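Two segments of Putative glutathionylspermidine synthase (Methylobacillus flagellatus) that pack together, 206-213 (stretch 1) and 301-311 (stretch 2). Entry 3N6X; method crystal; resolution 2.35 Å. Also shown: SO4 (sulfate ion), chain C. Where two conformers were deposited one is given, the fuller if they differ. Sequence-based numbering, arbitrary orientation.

Stretch 1, residues 206-213: NLRAVAQA
Stretch 2, residues 301-311: VYRNGGVTLAN

The contact between residues 206-213 and 301-311 is a small one, 315 Å² counting both sides, in which two side-chain-to-backbone hydrogen bonds and a short apolar patch hold the end of a helix and the loop after it against a turn and the strand that follows. It illustrates a general principle: segments distant in sequence can be joined without pairing their backbones, for instance when polar side chains reach the carbonyls of the partner.

Stretch 1 enters as a helix and unwinds through Val 210 (phi/psi -103/17), whose N donates to Leu 207 O at 3.2 Å; Ala 211 and Gln 212 then turn extended, at -65/150 and -62/161. Stretch 2 leaves its helix at Asn 304 (-102/14), passes through Gly 305 (74/20) and Gly 306 (-89/-10), and runs as a strand over 308-310. Gly 306 N closes the turn on Val 301 O at 2.8 Å. The two chains run antiparallel in register: CA of Leu 207 lies 7.5 Å from CA of Ala 310, CA of Ala 211 lies 5.9 Å from CA of Thr 308, and CA of Gln 212 lies 6.3 Å from CA of Gly 305.

Each stretch supplies one donor. Thr 308, chi1 -62° (m), points toward stretch 1, and its OG1 donates to Val 210 O at 2.7 Å, serving a carbonyl where the helix has ended. A beta-branched residue suits this place because the methyl is used too: Thr 308 CG2 meets Val 210 CG2 at 3.8 Å, with Val 210 at chi1 -69° (m).

Gln 212 answers in the other direction and has the largest covered area, 95 Å². With chi1 -60° (m), chi2 -86° (m) and chi3 5°, its amide reaches the turn, and NE2 donates to Val 307 O at 2.9 Å with a nearly straight angle of 171°. A water accepts from Gln 212 NE2, its oxygen 2.8 Å from that atom, and lies 2.8 Å from Tyr 302 O, close enough to donate to it. Along the way, Gln 212 CG passes 3.2 Å from Gly 305 O.

The glycines fit the turn for separate reasons. Positive phi favours glycine at 305, whereas an ideal CB on Gly 306 would clash with Val 301 CG1 at 2.8 Å.

At the far end of the strand, Leu 207, chi1 -67° (m) and chi2 172° (t), brings CD2 to 3.5 Å from Ala 310 CB. Both residues are buried, and the methyl of Ala 310, pointing toward stretch 1, forms an apolar contact with the end of Leu 207, whose own CA-to-CB bond points sideways. Leu 309, between the two inward-pointing strand residues, faces away.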

# COMPACT_ATOMS: atom_id res chain seq x y z
N ASN A 206 8.98 -3.92 -15.75
CA ASN A 206 7.54 -3.87 -15.95
C ASN A 206 7.09 -2.58 -16.64
O ASN A 206 6.14 -2.61 -17.43
CB ASN A 206 6.80 -4.04 -14.62
CG ASN A 206 6.68 -5.47 -14.12
OD1 ASN A 206 6.22 -5.73 -13.02
ND2 ASN A 206 7.13 -6.42 -14.90
N LEU A 207 7.75 -1.43 -16.32
CA LEU A 207 7.39 -0.14 -16.96
C LEU A 207 7.76 -0.15 -18.46
O LEU A 207 7.01 0.36 -19.28
CB LEU A 207 8.04 1.07 -16.25
CG LEU A 207 7.53 1.36 -14.82
CD1 LEU A 207 8.37 2.43 -14.15
CD2 LEU A 207 6.08 1.77 -14.83
N ARG A 208 8.90 -0.77 -18.80
CA ARG A 208 9.35 -0.91 -20.20
C ARG A 208 8.36 -1.77 -20.99
O ARG A 208 8.12 -1.52 -22.17
CB ARG A 208 10.75 -1.55 -20.25
CG ARG A 208 11.86 -0.68 -19.68
CD ARG A 208 13.16 -1.45 -19.55
NE ARG A 208 13.87 -1.55 -20.83
CZ ARG A 208 13.92 -2.65 -21.56
NH1 ARG A 208 13.34 -3.77 -21.14
NH2 ARG A 208 14.56 -2.65 -22.72
N ALA A 209 7.79 -2.80 -20.33
CA ALA A 209 6.86 -3.75 -20.92
C ALA A 209 5.51 -3.11 -21.28
O ALA A 209 4.76 -3.67 -22.08
CB ALA A 209 6.65 -4.93 -19.97
N VAL A 210 5.20 -1.94 -20.68
CA VAL A 210 3.94 -1.25 -20.95
C VAL A 210 4.11 -0.09 -21.87
O VAL A 210 3.22 0.74 -21.98
CB VAL A 210 3.10 -0.90 -19.68
CG1 VAL A 210 2.56 -2.16 -19.01
CG2 VAL A 210 3.90 -0.04 -18.69
N ALA A 211 5.25 -0.04 -22.60
CA ALA A 211 5.47 0.98 -23.62
C ALA A 211 4.45 0.74 -24.73
O ALA A 211 4.01 -0.40 -24.91
CB ALA A 211 6.88 0.86 -24.18
N GLN A 212 4.03 1.80 -25.43
CA GLN A 212 3.04 1.66 -26.52
C GLN A 212 3.58 0.77 -27.68
O GLN A 212 4.78 0.50 -27.76
CB GLN A 212 2.57 3.04 -27.02
CG GLN A 212 1.90 3.89 -25.93
CD GLN A 212 0.41 3.62 -25.76
OE1 GLN A 212 -0.18 2.73 -26.38
NE2 GLN A 212 -0.22 4.39 -24.88
N ALA A 213 2.66 0.26 -28.53
CA ALA A 213 3.01 -0.64 -29.64
C ALA A 213 3.96 0.04 -30.61
O ALA A 213 3.71 1.18 -31.01
CB ALA A 213 1.75 -1.09 -30.36
N VAL A 301 -1.88 13.01 -25.38
CA VAL A 301 -0.83 12.10 -25.89
C VAL A 301 -1.09 10.65 -25.40
O VAL A 301 -0.96 9.70 -26.16
CB VAL A 301 0.60 12.59 -25.49
CG1 VAL A 301 1.68 11.66 -26.04
CG2 VAL A 301 0.84 14.02 -25.96
N TYR A 302 -1.46 10.52 -24.13
CA TYR A 302 -1.76 9.25 -23.50
C TYR A 302 -3.01 8.63 -24.14
O TYR A 302 -2.98 7.46 -24.54
CB TYR A 302 -1.96 9.46 -21.98
CG TYR A 302 -2.33 8.21 -21.22
CD1 TYR A 302 -1.61 7.02 -21.39
CD2 TYR A 302 -3.32 8.23 -20.24
CE1 TYR A 302 -1.91 5.88 -20.64
CE2 TYR A 302 -3.61 7.11 -19.47
CZ TYR A 302 -2.90 5.93 -19.67
OH TYR A 302 -3.18 4.83 -18.92
N ARG A 303 -4.09 9.42 -24.29
CA ARG A 303 -5.35 8.97 -24.91
C ARG A 303 -5.13 8.54 -26.36
O ARG A 303 -5.83 7.64 -26.83
CB ARG A 303 -6.42 10.07 -24.85
CG ARG A 303 -7.07 10.26 -23.46
CD ARG A 303 -8.02 11.46 -23.41
NE ARG A 303 -8.74 11.68 -24.67
CZ ARG A 303 -9.87 11.06 -25.01
NH1 ARG A 303 -10.44 10.20 -24.18
NH2 ARG A 303 -10.43 11.29 -26.19
N ASN A 304 -4.13 9.14 -27.07
CA ASN A 304 -3.83 8.84 -28.48
C ASN A 304 -2.62 7.92 -28.71
O ASN A 304 -2.15 7.79 -29.85
CB ASN A 304 -3.73 10.12 -29.31
CG ASN A 304 -5.06 10.80 -29.48
OD1 ASN A 304 -5.88 10.39 -30.28
ND2 ASN A 304 -5.33 11.81 -28.67
N GLY A 305 -2.16 7.27 -27.66
CA GLY A 305 -1.12 6.25 -27.73
C GLY A 305 0.32 6.70 -27.95
O GLY A 305 1.17 5.88 -28.32
N GLY A 306 0.61 7.96 -27.66
CA GLY A 306 1.97 8.49 -27.84
C GLY A 306 2.86 8.34 -26.62
O GLY A 306 4.07 8.60 -26.70
N VAL A 307 2.27 7.92 -25.48
CA VAL A 307 3.00 7.74 -24.22
C VAL A 307 2.20 6.79 -23.30
O VAL A 307 0.99 6.63 -23.47
CB VAL A 307 3.30 9.13 -23.51
CG1 VAL A 307 2.06 9.69 -22.79
CG2 VAL A 307 4.49 9.02 -22.55
N THR A 308 2.88 6.17 -22.32
CA THR A 308 2.24 5.36 -21.30
C THR A 308 2.40 6.04 -19.95
O THR A 308 3.51 6.44 -19.60
CB THR A 308 2.84 3.94 -21.24
OG1 THR A 308 2.63 3.30 -22.49
CG2 THR A 308 2.22 3.09 -20.12
N LEU A 309 1.29 6.17 -19.20
CA LEU A 309 1.30 6.67 -17.82
C LEU A 309 1.09 5.50 -16.89
O LEU A 309 0.27 4.62 -17.16
CB LEU A 309 0.20 7.73 -17.60
CG LEU A 309 0.32 9.03 -18.44
CD1 LEU A 309 -0.80 9.99 -18.13
CD2 LEU A 309 1.66 9.71 -18.22
N ALA A 310 1.89 5.44 -15.83
CA ALA A 310 1.82 4.35 -14.87
C ALA A 310 1.95 4.93 -13.46
O ALA A 310 2.94 5.57 -13.17
CB ALA A 310 2.93 3.35 -15.13
N ASN A 311 0.92 4.78 -12.60
CA ASN A 311 -0.34 4.08 -12.91
C ASN A 311 -1.20 4.90 -13.88
O ASN A 311 -1.00 6.11 -14.04
CB ASN A 311 -1.12 3.79 -11.63
CG ASN A 311 -0.49 2.73 -10.75
OD1 ASN A 311 0.49 2.07 -11.11
ND2 ASN A 311 -1.08 2.50 -9.60
S SO4 C . -7.93 14.30 -27.59
O1 SO4 C . -7.33 13.75 -26.37
O2 SO4 C . -8.37 13.20 -28.47
O3 SO4 C . -9.09 15.13 -27.23
O4 SO4 C . -6.94 15.13 -28.31
O HOH W 1 -2.97 4.67 -24.40